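Local coordinates for protein toll-like receptor 13 (Mus musculus, PDB 4Z0C) that recognises bacterial 23S rRNA as an innate immune receptor and signals through MYD88 and TRAF6 to activate NF-kappa-B, at residues N4-Y9 and V16-K21; P226-L231 and Q249-M254; P368-S373 and A395-F400; P519-L524 and S544-G549. All blocks are in the same frame, centred on the assembly; numbering follows the deposited sequence.

Interaction 1: N4-Y9 and V16-K21. With NAG (2-acetamido-2-deoxy-beta-D-glucopyranose), chain E; nucleotides of chain C.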
# COMPACT_ATOMS: atom_id res chain seq x y z
N ASN A 4 4.52 -7.76 37.58
CA ASN A 4 4.93 -6.37 37.33
C ASN A 4 5.61 -6.20 35.98
O ASN A 4 5.10 -5.48 35.12
CB ASN A 4 5.84 -5.88 38.47
CG ASN A 4 6.43 -4.50 38.19
OD1 ASN A 4 5.91 -3.72 37.39
ND2 ASN A 4 7.54 -4.20 38.86
N LYS A 5 6.77 -6.82 35.81
CA LYS A 5 7.59 -6.65 34.61
C LYS A 5 7.35 -7.72 33.54
O LYS A 5 7.65 -7.50 32.37
CB LYS A 5 9.07 -6.63 34.98
CG LYS A 5 9.77 -5.34 34.66
CD LYS A 5 9.54 -4.29 35.73
CE LYS A 5 10.44 -3.10 35.49
NZ LYS A 5 10.13 -1.97 36.41
N CYS A 6 6.78 -8.84 33.93
CA CYS A 6 6.66 -10.03 33.09
C CYS A 6 5.20 -10.39 32.84
O CYS A 6 4.32 -10.04 33.64
CB CYS A 6 7.31 -11.24 33.79
SG CYS A 6 9.08 -11.12 34.16
N THR A 7 4.94 -11.17 31.80
CA THR A 7 3.59 -11.69 31.61
C THR A 7 3.62 -13.16 31.26
O THR A 7 4.62 -13.66 30.74
CB THR A 7 2.79 -10.92 30.49
OG1 THR A 7 1.49 -11.52 30.34
CG2 THR A 7 3.51 -10.97 29.14
N GLN A 8 2.54 -13.86 31.56
CA GLN A 8 2.39 -15.21 31.05
C GLN A 8 1.97 -15.19 29.58
O GLN A 8 1.38 -14.22 29.10
CB GLN A 8 1.41 -16.02 31.90
CG GLN A 8 2.02 -16.52 33.23
CD GLN A 8 1.03 -17.25 34.12
OE1 GLN A 8 1.42 -17.83 35.12
NE2 GLN A 8 -0.26 -17.22 33.76
N TYR A 9 2.33 -16.25 28.88
CA TYR A 9 1.90 -16.49 27.52
C TYR A 9 0.44 -16.94 27.53
O TYR A 9 0.05 -17.79 28.30
CB TYR A 9 2.80 -17.55 26.88
CG TYR A 9 2.37 -18.08 25.54
CD1 TYR A 9 2.04 -17.23 24.48
CD2 TYR A 9 2.32 -19.46 25.31
CE1 TYR A 9 1.64 -17.74 23.24
CE2 TYR A 9 1.95 -19.97 24.08
CZ TYR A 9 1.62 -19.12 23.05
OH TYR A 9 1.25 -19.68 21.85
N VAL A 16 6.79 -17.58 30.44
CA VAL A 16 6.77 -16.20 30.94
C VAL A 16 7.65 -15.29 30.09
O VAL A 16 8.79 -15.62 29.80
CB VAL A 16 7.21 -16.14 32.43
CG1 VAL A 16 7.31 -14.70 32.92
CG2 VAL A 16 6.23 -16.89 33.29
N LEU A 17 7.12 -14.12 29.73
CA LEU A 17 7.81 -13.18 28.85
C LEU A 17 8.08 -11.87 29.57
O LEU A 17 7.19 -11.29 30.15
CB LEU A 17 6.93 -12.89 27.63
CG LEU A 17 6.36 -14.09 26.88
CD1 LEU A 17 5.08 -13.68 26.17
CD2 LEU A 17 7.38 -14.64 25.89
N CYS A 18 9.31 -11.38 29.51
CA CYS A 18 9.67 -10.10 30.11
C CYS A 18 10.57 -9.39 29.10
O CYS A 18 11.75 -9.11 29.37
CB CYS A 18 10.47 -10.28 31.41
SG CYS A 18 9.98 -11.67 32.39
N ILE A 19 10.00 -9.11 27.93
CA ILE A 19 10.77 -8.65 26.78
C ILE A 19 10.68 -7.13 26.59
O ILE A 19 9.60 -6.55 26.57
CB ILE A 19 10.33 -9.43 25.52
CG1 ILE A 19 10.81 -10.88 25.68
CG2 ILE A 19 10.93 -8.84 24.26
CD1 ILE A 19 9.83 -11.90 25.18
N ARG A 20 11.84 -6.49 26.47
CA ARG A 20 11.92 -5.05 26.19
C ARG A 20 11.25 -4.26 27.31
O ARG A 20 10.39 -3.40 27.07
CB ARG A 20 11.31 -4.72 24.81
CG ARG A 20 11.88 -3.50 24.13
CD ARG A 20 11.04 -3.10 22.91
NE ARG A 20 9.63 -2.97 23.27
CZ ARG A 20 8.66 -3.80 22.90
NH1 ARG A 20 8.93 -4.85 22.10
NH2 ARG A 20 7.43 -3.60 23.32
N LYS A 21 11.65 -4.55 28.55
CA LYS A 21 11.06 -3.86 29.69
C LYS A 21 12.10 -3.01 30.42
O LYS A 21 11.87 -2.60 31.55
CB LYS A 21 10.45 -4.86 30.67
CG LYS A 21 9.37 -5.77 30.09
CD LYS A 21 8.19 -5.02 29.48
CE LYS A 21 7.16 -6.00 28.94
NZ LYS A 21 6.52 -5.54 27.67
C1 NAG E . 10.85 -15.90 24.26
C2 NAG E . 10.66 -15.73 22.73
C3 NAG E . 9.57 -16.67 22.22
C4 NAG E . 9.91 -18.09 22.61
C5 NAG E . 9.93 -18.09 24.13
C6 NAG E . 10.08 -19.50 24.70
C7 NAG E . 11.10 -13.45 22.01
C8 NAG E . 10.50 -12.14 21.52
N2 NAG E . 10.24 -14.41 22.33
O3 NAG E . 9.42 -16.52 20.83
O4 NAG E . 8.94 -19.00 22.13
O5 NAG E . 11.01 -17.27 24.54
O6 NAG E . 10.50 -19.42 26.05
O7 NAG E . 12.31 -13.59 22.14
P A C 6 0.24 -14.84 19.39
OP1 A C 6 0.86 -15.79 18.43
OP2 A C 6 -1.18 -15.07 19.73
O5' A C 6 1.15 -14.82 20.70
C5' A C 6 0.88 -13.94 21.79
C4' A C 6 2.16 -13.48 22.46
O4' A C 6 2.89 -14.64 22.96
C3' A C 6 3.13 -12.74 21.56
O3' A C 6 3.89 -11.84 22.37
C2' A C 6 4.04 -13.86 21.06
O2' A C 6 5.31 -13.43 20.62
C1' A C 6 4.15 -14.74 22.30
N9 A C 6 4.36 -16.17 22.03
C8 A C 6 3.89 -16.92 20.97
N7 A C 6 4.19 -18.20 21.07
C5 A C 6 4.88 -18.31 22.27
C6 A C 6 5.45 -19.41 22.95
N6 A C 6 5.42 -20.66 22.49
N1 A C 6 6.06 -19.18 24.14
C2 A C 6 6.07 -17.92 24.60
N3 A C 6 5.58 -16.81 24.06
C4 A C 6 4.98 -17.07 22.88
P A C 9 4.63 0.94 21.85
OP1 A C 9 4.04 0.43 23.11
OP2 A C 9 4.82 2.40 21.65
O5' A C 9 6.04 0.21 21.70
C5' A C 9 6.88 0.46 20.59
C4' A C 9 8.00 -0.54 20.54
O4' A C 9 7.50 -1.81 20.04
C3' A C 9 9.19 -0.17 19.67
O3' A C 9 10.40 -0.48 20.35
C2' A C 9 9.02 -1.05 18.42
O2' A C 9 10.23 -1.40 17.81
C1' A C 9 8.31 -2.28 18.98
N9 A C 9 7.41 -2.98 18.06
C8 A C 9 6.42 -2.42 17.29
N7 A C 9 5.71 -3.30 16.61
C5 A C 9 6.27 -4.52 16.98
C6 A C 9 5.96 -5.84 16.60
N6 A C 9 4.97 -6.11 15.72
N1 A C 9 6.70 -6.87 17.13
C2 A C 9 7.67 -6.55 18.00
N3 A C 9 8.05 -5.34 18.42
C4 A C 9 7.31 -4.35 17.87
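The N-terminal beta hairpin of the ectodomain, strands 7-9 and 15-17, is locked here by a disulfide and offers its side chains to bound RNA. Thr7 and Leu17 form an antiparallel hydrogen-bonded pair: Thr7 N reaches Leu17 O at 2.8 Å, and Leu17 N meets Thr7 O at 2.7 Å, nearly along the C=O axis. Just beyond this pair the Cys6 SG–Cys18 SG bond (chi3 98°) ties the two segments, both sulfurs lying beside their own backbone N. Val16 CG1 packs on Cys6 CB at 3.6 Å, on the face of the hairpin that Gln8 shares; the Gln8 amide itself is held by Tyr1 and Tyr36. Tyr9, its CG anti to the backbone N (chi1 171°), lays one ring face over the base of A6 of chain C, with the adenine C5 3.4 Å above the ring plane and offset toward the rim. Leu17 CD2 touches N3 of the same adenine at 3.4 Å. Farther along, the guanidinium of Arg20 covers O4' of A9 of chain C with one face, while its NH2 makes a salt bridge to an RNA phosphate. A disulfide-braced hairpin of this kind is typical of the N-terminal cap of an extracellular leucine-rich-repeat solenoid.

Interaction 2: P226-L231 and Q249-M254. With NAG (2-acetamido-2-deoxy-beta-D-glucopyranose), chain N.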
# COMPACT_ATOMS: atom_id res chain seq x y z
N PRO A 226 38.03 -40.36 10.57
CA PRO A 226 37.71 -41.46 9.66
C PRO A 226 36.22 -41.55 9.30
O PRO A 226 35.89 -42.21 8.31
CB PRO A 226 38.14 -42.70 10.45
CG PRO A 226 37.97 -42.30 11.88
CD PRO A 226 38.33 -40.84 11.94
N GLN A 227 35.36 -40.92 10.10
CA GLN A 227 33.92 -40.96 9.86
C GLN A 227 33.38 -39.73 9.10
O GLN A 227 32.16 -39.59 8.92
CB GLN A 227 33.19 -41.10 11.19
CG GLN A 227 33.17 -42.51 11.74
CD GLN A 227 32.74 -43.52 10.70
OE1 GLN A 227 33.58 -44.18 10.09
NE2 GLN A 227 31.44 -43.66 10.51
N LEU A 228 34.27 -38.85 8.67
CA LEU A 228 33.89 -37.54 8.13
C LEU A 228 33.00 -37.64 6.90
O LEU A 228 33.36 -38.28 5.91
CB LEU A 228 35.14 -36.71 7.81
CG LEU A 228 34.91 -35.27 7.36
CD1 LEU A 228 34.18 -34.51 8.43
CD2 LEU A 228 36.23 -34.59 7.11
N LYS A 229 31.83 -37.00 6.96
CA LYS A 229 30.87 -37.10 5.87
C LYS A 229 30.71 -35.84 5.00
O LYS A 229 30.38 -35.95 3.82
CB LYS A 229 29.50 -37.51 6.40
CG LYS A 229 29.41 -38.92 6.93
CD LYS A 229 27.99 -39.21 7.37
CE LYS A 229 27.88 -40.57 8.03
NZ LYS A 229 26.47 -40.91 8.36
N SER A 230 30.87 -34.66 5.58
CA SER A 230 30.80 -33.40 4.86
C SER A 230 31.99 -32.58 5.22
O SER A 230 32.27 -32.37 6.40
CB SER A 230 29.57 -32.55 5.24
OG SER A 230 28.41 -33.34 5.41
N LEU A 231 32.67 -32.07 4.20
CA LEU A 231 33.80 -31.19 4.44
C LEU A 231 33.47 -29.88 3.76
O LEU A 231 33.17 -29.85 2.58
CB LEU A 231 35.10 -31.82 3.91
CG LEU A 231 36.36 -30.96 4.01
CD1 LEU A 231 36.63 -30.61 5.45
CD2 LEU A 231 37.55 -31.67 3.37
N GLN A 249 37.56 -41.31 2.70
CA GLN A 249 36.80 -42.35 2.01
C GLN A 249 35.35 -42.44 2.48
O GLN A 249 34.52 -43.08 1.83
CB GLN A 249 37.48 -43.71 2.12
CG GLN A 249 38.77 -43.84 1.32
CD GLN A 249 38.55 -43.86 -0.17
OE1 GLN A 249 37.98 -44.81 -0.71
NE2 GLN A 249 39.05 -42.84 -0.86
N ASN A 250 35.04 -41.80 3.59
CA ASN A 250 33.65 -41.74 4.03
C ASN A 250 32.88 -40.47 3.60
O ASN A 250 31.71 -40.33 3.91
CB ASN A 250 33.54 -41.93 5.55
CG ASN A 250 33.52 -43.39 5.95
OD1 ASN A 250 32.82 -44.20 5.34
ND2 ASN A 250 34.31 -43.74 6.97
N LEU A 251 33.56 -39.57 2.90
CA LEU A 251 32.98 -38.29 2.55
C LEU A 251 31.77 -38.42 1.61
O LEU A 251 31.84 -39.11 0.59
CB LEU A 251 34.05 -37.37 1.95
CG LEU A 251 33.80 -35.88 2.21
CD1 LEU A 251 34.00 -35.55 3.68
CD2 LEU A 251 34.67 -34.99 1.33
N ARG A 252 30.66 -37.80 2.00
CA ARG A 252 29.44 -37.80 1.18
C ARG A 252 29.20 -36.45 0.48
O ARG A 252 28.54 -36.38 -0.56
CB ARG A 252 28.22 -38.13 2.04
CG ARG A 252 27.82 -39.59 2.07
CD ARG A 252 28.57 -40.32 3.13
NE ARG A 252 28.08 -41.69 3.30
CZ ARG A 252 28.57 -42.55 4.19
NH1 ARG A 252 29.57 -42.19 4.99
NH2 ARG A 252 28.06 -43.77 4.28
N ALA A 253 29.74 -35.38 1.05
CA ALA A 253 29.46 -34.04 0.57
C ALA A 253 30.69 -33.17 0.73
O ALA A 253 31.41 -33.26 1.73
CB ALA A 253 28.24 -33.43 1.32
N MET A 254 30.94 -32.33 -0.28
CA MET A 254 32.05 -31.40 -0.23
C MET A 254 31.63 -30.03 -0.72
O MET A 254 30.77 -29.91 -1.60
CB MET A 254 33.21 -31.90 -1.10
CG MET A 254 34.52 -31.20 -0.80
SD MET A 254 35.95 -32.13 -1.33
CE MET A 254 37.26 -31.11 -0.67
C1 NAG N . 26.23 -32.57 7.92
C2 NAG N . 25.16 -31.50 7.67
C3 NAG N . 23.93 -32.08 6.99
C4 NAG N . 24.32 -32.81 5.72
C5 NAG N . 25.34 -33.88 6.07
C6 NAG N . 25.74 -34.59 4.77
C7 NAG N . 25.09 -29.65 9.22
C8 NAG N . 24.30 -28.99 10.33
N2 NAG N . 24.72 -30.88 8.90
O3 NAG N . 23.02 -31.04 6.73
O4 NAG N . 23.19 -33.43 5.12
O5 NAG N . 26.48 -33.32 6.73
O6 NAG N . 26.60 -35.67 5.06
O7 NAG N . 26.02 -29.08 8.66
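Lys229 O is the best-held polar atom, gripped by two backbone N-H groups of the next turn. Arg252 N approaches it on a lone pair at 2.6 Å, and Ala253 N comes in nearly along the C=O axis at 2.9 Å. Where the strands begin, Leu231 N continues the ladder to Ala253 O at 3.0 Å, and Ser230 CA sends a CH...O contact to the same carbonyl. At the other end Asn250 ND2 donates to Pro226 O at 2.6 Å; the acceptor lies in the plane of the amide, and the bond is nearly straight (168°). This is the parallel register of neighbouring leucine-rich repeats, LRR 9 and LRR 10, in which Ser230 pairs with Ala253 and Leu231 with Met254. Leu228, Leu231, Leu251 and Met254 fill the buried side. Leu251 CD1 sits 3.8 Å from Leu228 CG and also meets Leu231 CB, while the extended Met254 brings CE alongside Leu231 CD2. On the side of Ser230 and Ala253 the strand pair meets sugar: Ser230 OG donates a very short bond, 2.3 Å, to O5 of the NAG of chain N. Lys229 and Arg252 run side by side, the lysine methylenes CG and CE both 3.8 Å from Arg252 NH1. That nitrogen donates to Asn250 O, which helps hold the guanidinium beside the aliphatic part of a like-charged neighbour.

Interaction 3: P368-S373 and A395-F400. With NAG (2-acetamido-2-deoxy-beta-D-glucopyranose), chain Q.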
# COMPACT_ATOMS: atom_id res chain seq x y z
N PRO A 368 13.15 -21.79 -24.86
CA PRO A 368 12.68 -22.36 -26.13
C PRO A 368 11.77 -23.55 -25.93
O PRO A 368 11.73 -24.14 -24.84
CB PRO A 368 13.98 -22.78 -26.82
CG PRO A 368 14.94 -22.99 -25.72
CD PRO A 368 14.59 -21.99 -24.65
N ASP A 369 11.06 -23.92 -26.99
CA ASP A 369 10.16 -25.06 -27.01
C ASP A 369 10.87 -26.34 -26.56
O ASP A 369 12.00 -26.59 -26.95
CB ASP A 369 9.60 -25.26 -28.42
CG ASP A 369 8.87 -24.04 -28.93
OD1 ASP A 369 8.49 -23.18 -28.10
OD2 ASP A 369 8.71 -23.93 -30.17
N PHE A 370 10.18 -27.11 -25.73
CA PHE A 370 10.66 -28.40 -25.22
C PHE A 370 11.92 -28.34 -24.36
O PHE A 370 12.50 -29.37 -24.08
CB PHE A 370 10.81 -29.41 -26.37
CG PHE A 370 9.65 -29.43 -27.31
CD1 PHE A 370 8.50 -30.13 -26.99
CD2 PHE A 370 9.68 -28.71 -28.50
CE1 PHE A 370 7.41 -30.13 -27.85
CE2 PHE A 370 8.59 -28.70 -29.37
CZ PHE A 370 7.45 -29.42 -29.05
N ALA A 371 12.31 -27.15 -23.91
CA ALA A 371 13.51 -26.98 -23.09
C ALA A 371 13.56 -27.90 -21.89
O ALA A 371 14.60 -28.48 -21.59
CB ALA A 371 13.67 -25.53 -22.65
N PHE A 372 12.44 -28.02 -21.17
CA PHE A 372 12.42 -28.83 -19.96
C PHE A 372 11.93 -30.26 -20.21
O PHE A 372 11.96 -31.10 -19.31
CB PHE A 372 11.57 -28.16 -18.88
CG PHE A 372 12.14 -26.85 -18.41
CD1 PHE A 372 13.12 -26.82 -17.44
CD2 PHE A 372 11.69 -25.65 -18.94
CE1 PHE A 372 13.65 -25.62 -17.01
CE2 PHE A 372 12.23 -24.45 -18.53
CZ PHE A 372 13.20 -24.43 -17.56
N SER A 373 11.53 -30.55 -21.44
CA SER A 373 10.89 -31.83 -21.77
C SER A 373 11.62 -33.14 -21.41
O SER A 373 10.96 -34.14 -21.09
CB SER A 373 10.47 -31.84 -23.23
OG SER A 373 9.51 -30.84 -23.48
N ALA A 395 7.80 -24.73 -23.58
CA ALA A 395 9.04 -25.04 -22.87
C ALA A 395 8.81 -26.07 -21.76
O ALA A 395 9.74 -26.75 -21.34
CB ALA A 395 9.66 -23.77 -22.30
N PHE A 396 7.57 -26.19 -21.29
CA PHE A 396 7.28 -27.06 -20.16
C PHE A 396 6.51 -28.31 -20.59
O PHE A 396 5.98 -29.05 -19.75
CB PHE A 396 6.50 -26.29 -19.08
CG PHE A 396 7.16 -25.01 -18.67
CD1 PHE A 396 8.29 -25.02 -17.88
CD2 PHE A 396 6.63 -23.79 -19.05
CE1 PHE A 396 8.90 -23.85 -17.49
CE2 PHE A 396 7.23 -22.61 -18.66
CZ PHE A 396 8.37 -22.64 -17.87
N SER A 397 6.47 -28.54 -21.89
CA SER A 397 5.77 -29.69 -22.45
C SER A 397 6.25 -31.01 -21.84
O SER A 397 7.44 -31.33 -21.88
CB SER A 397 5.95 -29.70 -23.97
OG SER A 397 5.09 -30.66 -24.56
N GLY A 398 5.32 -31.75 -21.25
CA GLY A 398 5.60 -33.08 -20.74
C GLY A 398 6.16 -33.17 -19.33
O GLY A 398 6.63 -34.24 -18.92
N LEU A 399 6.12 -32.08 -18.58
CA LEU A 399 6.50 -32.12 -17.17
C LEU A 399 5.36 -32.62 -16.28
O LEU A 399 4.95 -31.92 -15.35
CB LEU A 399 6.97 -30.75 -16.68
CG LEU A 399 8.30 -30.24 -17.22
CD1 LEU A 399 8.65 -28.89 -16.62
CD2 LEU A 399 9.39 -31.25 -16.93
N PHE A 400 4.90 -33.83 -16.53
CA PHE A 400 3.71 -34.35 -15.86
C PHE A 400 3.94 -34.72 -14.39
O PHE A 400 2.99 -34.97 -13.65
CB PHE A 400 3.18 -35.55 -16.64
CG PHE A 400 2.79 -35.22 -18.06
CD1 PHE A 400 2.24 -33.98 -18.37
CD2 PHE A 400 3.03 -36.13 -19.09
CE1 PHE A 400 1.89 -33.67 -19.68
CE2 PHE A 400 2.70 -35.82 -20.40
CZ PHE A 400 2.12 -34.59 -20.70
C1 NAG Q . 14.71 -30.79 -28.07
C2 NAG Q . 13.50 -31.73 -28.18
C3 NAG Q . 12.90 -31.75 -29.59
C4 NAG Q . 12.73 -30.32 -30.12
C5 NAG Q . 14.07 -29.61 -30.01
C6 NAG Q . 14.12 -28.24 -30.67
C7 NAG Q . 13.26 -33.74 -26.74
C8 NAG Q . 13.56 -35.21 -26.67
N2 NAG Q . 13.85 -33.08 -27.75
O3 NAG Q . 11.66 -32.43 -29.60
O4 NAG Q . 12.24 -30.31 -31.44
O5 NAG Q . 14.38 -29.53 -28.63
O6 NAG Q . 13.46 -27.26 -29.89
O7 NAG Q . 12.52 -33.21 -25.90
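Two successive turns of the leucine-rich-repeat solenoid, LRR 14 and LRR 15, meet here through loops that each contain a type II beta turn, Pro368 to Ala371 and Phe396 to Leu399. Two hydrogen bonds join them. Phe372 N donates to Ala395 O at 3.0 Å, nearly along the C=O axis, and Ser373 OG donates to a lone pair of Ser397 O at 2.7 Å. The aromatic contact pairs Phe372 with Phe396: the side chains run alongside each other in the same direction, their planes 10° apart but slid so far that the rings barely overlap, with centroids 5.2 Å apart. Phe372 CE2 touches Phe396 CE1 at 3.5 Å. Both rings also pack on Leu381 of strand 380-382, and Phe367 meets Phe372 edge-to-face, so the pair belongs to the phenylalanine-rich interior of the solenoid. Among apolar contacts, Leu399 CD1 lies against Phe372 CB at 3.8 Å. The methyl Ala395 CB instead rests on a carbonyl oxygen, Pro368 O, at 3.3 Å. Toward the surface, Phe370 has the NAG of chain Q on one side and Ser397 CB on another. Ala395 O serves twice: besides accepting the Phe372 N-H, it lies at the edge of the Phe372 ring, in its plane, 3.3 Å from CD2.

Interaction 4: P519-L524 and S544-G549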
# COMPACT_ATOMS: atom_id res chain seq x y z
N PRO A 519 -23.57 -12.55 -1.79
CA PRO A 519 -22.54 -12.59 -0.75
C PRO A 519 -21.37 -13.31 -1.35
O PRO A 519 -21.55 -14.38 -1.93
CB PRO A 519 -23.17 -13.45 0.34
CG PRO A 519 -24.62 -13.42 0.07
CD PRO A 519 -24.77 -13.30 -1.41
N PRO A 520 -20.17 -12.72 -1.25
CA PRO A 520 -18.98 -13.20 -1.96
C PRO A 520 -18.41 -14.53 -1.47
O PRO A 520 -17.82 -15.27 -2.25
CB PRO A 520 -17.98 -12.07 -1.73
CG PRO A 520 -18.44 -11.39 -0.48
CD PRO A 520 -19.92 -11.50 -0.47
N PHE A 521 -18.64 -14.87 -0.21
CA PHE A 521 -18.06 -16.08 0.39
C PHE A 521 -19.10 -17.19 0.50
O PHE A 521 -18.89 -18.18 1.21
CB PHE A 521 -17.47 -15.73 1.75
CG PHE A 521 -16.58 -14.52 1.71
CD1 PHE A 521 -15.48 -14.48 0.86
CD2 PHE A 521 -16.87 -13.41 2.49
CE1 PHE A 521 -14.66 -13.36 0.82
CE2 PHE A 521 -16.06 -12.28 2.44
CZ PHE A 521 -14.95 -12.26 1.62
N ILE A 522 -20.21 -17.02 -0.19
CA ILE A 522 -21.34 -17.93 -0.04
C ILE A 522 -21.05 -19.39 -0.43
O ILE A 522 -21.63 -20.32 0.14
CB ILE A 522 -22.59 -17.38 -0.79
CG1 ILE A 522 -23.86 -18.10 -0.33
CG2 ILE A 522 -22.42 -17.50 -2.29
CD1 ILE A 522 -24.09 -17.98 1.13
N LYS A 523 -20.12 -19.62 -1.35
CA LYS A 523 -19.82 -20.99 -1.77
C LYS A 523 -18.64 -21.64 -1.02
O LYS A 523 -18.38 -22.83 -1.18
CB LYS A 523 -19.60 -21.06 -3.28
CG LYS A 523 -20.76 -21.66 -4.09
CD LYS A 523 -22.14 -21.12 -3.66
CE LYS A 523 -22.90 -22.09 -2.75
NZ LYS A 523 -23.31 -23.35 -3.45
N LEU A 524 -17.95 -20.86 -0.20
CA LEU A 524 -16.78 -21.37 0.50
C LEU A 524 -17.18 -22.13 1.77
O LEU A 524 -16.94 -21.66 2.89
CB LEU A 524 -15.84 -20.22 0.83
CG LEU A 524 -15.37 -19.44 -0.39
CD1 LEU A 524 -14.49 -18.27 0.04
CD2 LEU A 524 -14.65 -20.33 -1.40
N SER A 544 -24.41 -6.00 5.12
CA SER A 544 -25.14 -6.62 6.21
C SER A 544 -25.14 -8.14 6.12
O SER A 544 -25.32 -8.83 7.12
CB SER A 544 -26.58 -6.08 6.30
OG SER A 544 -27.37 -6.60 5.26
N ASN A 545 -24.95 -8.67 4.91
CA ASN A 545 -24.90 -10.12 4.71
C ASN A 545 -23.50 -10.55 4.24
O ASN A 545 -23.33 -11.57 3.55
CB ASN A 545 -25.94 -10.55 3.69
CG ASN A 545 -25.74 -9.88 2.35
OD1 ASN A 545 -25.08 -8.84 2.26
ND2 ASN A 545 -26.26 -10.49 1.29
N PHE A 546 -22.50 -9.77 4.62
CA PHE A 546 -21.16 -9.99 4.10
C PHE A 546 -20.61 -11.38 4.38
O PHE A 546 -19.87 -11.93 3.55
CB PHE A 546 -20.21 -8.92 4.63
CG PHE A 546 -18.95 -8.79 3.82
CD1 PHE A 546 -19.00 -8.40 2.50
CD2 PHE A 546 -17.71 -9.03 4.41
CE1 PHE A 546 -17.84 -8.26 1.76
CE2 PHE A 546 -16.54 -8.89 3.69
CZ PHE A 546 -16.61 -8.51 2.36
N PHE A 547 -20.99 -11.97 5.52
CA PHE A 547 -20.40 -13.26 5.96
C PHE A 547 -21.28 -14.51 5.80
O PHE A 547 -20.94 -15.58 6.30
CB PHE A 547 -19.87 -13.15 7.39
CG PHE A 547 -18.79 -12.14 7.54
CD1 PHE A 547 -17.56 -12.34 6.90
CD2 PHE A 547 -18.99 -10.98 8.27
CE1 PHE A 547 -16.55 -11.40 7.01
CE2 PHE A 547 -17.98 -10.04 8.38
CZ PHE A 547 -16.75 -10.26 7.76
N GLN A 548 -22.39 -14.34 5.10
CA GLN A 548 -23.31 -15.41 4.76
C GLN A 548 -22.56 -16.62 4.16
O GLN A 548 -21.70 -16.47 3.29
CB GLN A 548 -24.32 -14.87 3.74
CG GLN A 548 -25.56 -15.71 3.47
CD GLN A 548 -26.62 -15.55 4.54
OE1 GLN A 548 -26.46 -14.79 5.50
NE2 GLN A 548 -27.73 -16.27 4.37
N GLY A 549 -22.88 -17.81 4.66
CA GLY A 549 -22.38 -19.04 4.09
C GLY A 549 -21.14 -19.55 4.81
O GLY A 549 -20.61 -20.61 4.46
O HOH W 1 -20.42 -14.47 2.15
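Phe521 and Phe546 make the central contact, a T-shaped stack in which the edge of Phe521 points at the face of Phe546 with the planes 83° apart. Phe521 CE2 does the touching, 3.6 Å from Phe546 CE2. Pro520 lies beside both rings: its CG covers one face of Phe521 near the rim and approaches Phe546 CE1 at 3.9 Å. Nearer the surface, Pro519 CB packs against Gln548 CB, and Ile522 CD1 reaches Gln548 CG at 3.6 Å and, just as closely, Gly549 CA. One water links the backbones, accepting from Phe521 N at 3.0 Å while donating to Phe546 O and to Gln548 O, the latter at 2.6 Å. It takes the place of direct polar bonds between the two segments. Further out, type I turns shape both sides, Pro519 to Ile522 and Phe521 to Leu524 facing Asn545 to Gln548. Asn545, whose CG occupies the crowded position between backbone N and carbonyl carbon (chi1 59°), sends ND2 to Leu516 O and sets that nitrogen beside Pro519 CG. Phe521 leans on Leu501 and Leu530 of the neighbouring strands. Phenylalanines meeting from turn to turn on the loop side of the core are consistent with the phenylalanine spine of Toll-like-receptor solenoids.

Overall arrangement
All four contacts join consecutive elements of one leucine-rich-repeat ring, met in series along the chain. Interaction 1 caps the N-terminal end and interaction 2 lies further along the same run of strands, their centres about 46 Å apart; interactions 3 and 4 tie loops rather than strands, with about 41 Å between their centres. Interactions 1 and 3 sit on opposite sides of the chain's centre, their own centres about 56 Å apart, as do interactions 2 and 4, with centres about 59 Å apart. Interaction 1 touches the RNA directly. The nearest atom of interaction 4 is about 9 Å from the bound RNA, that of interaction 3 about 20 Å and that of interaction 2 about 24 Å. Glycan sugars touch interactions 1, 2 and 3.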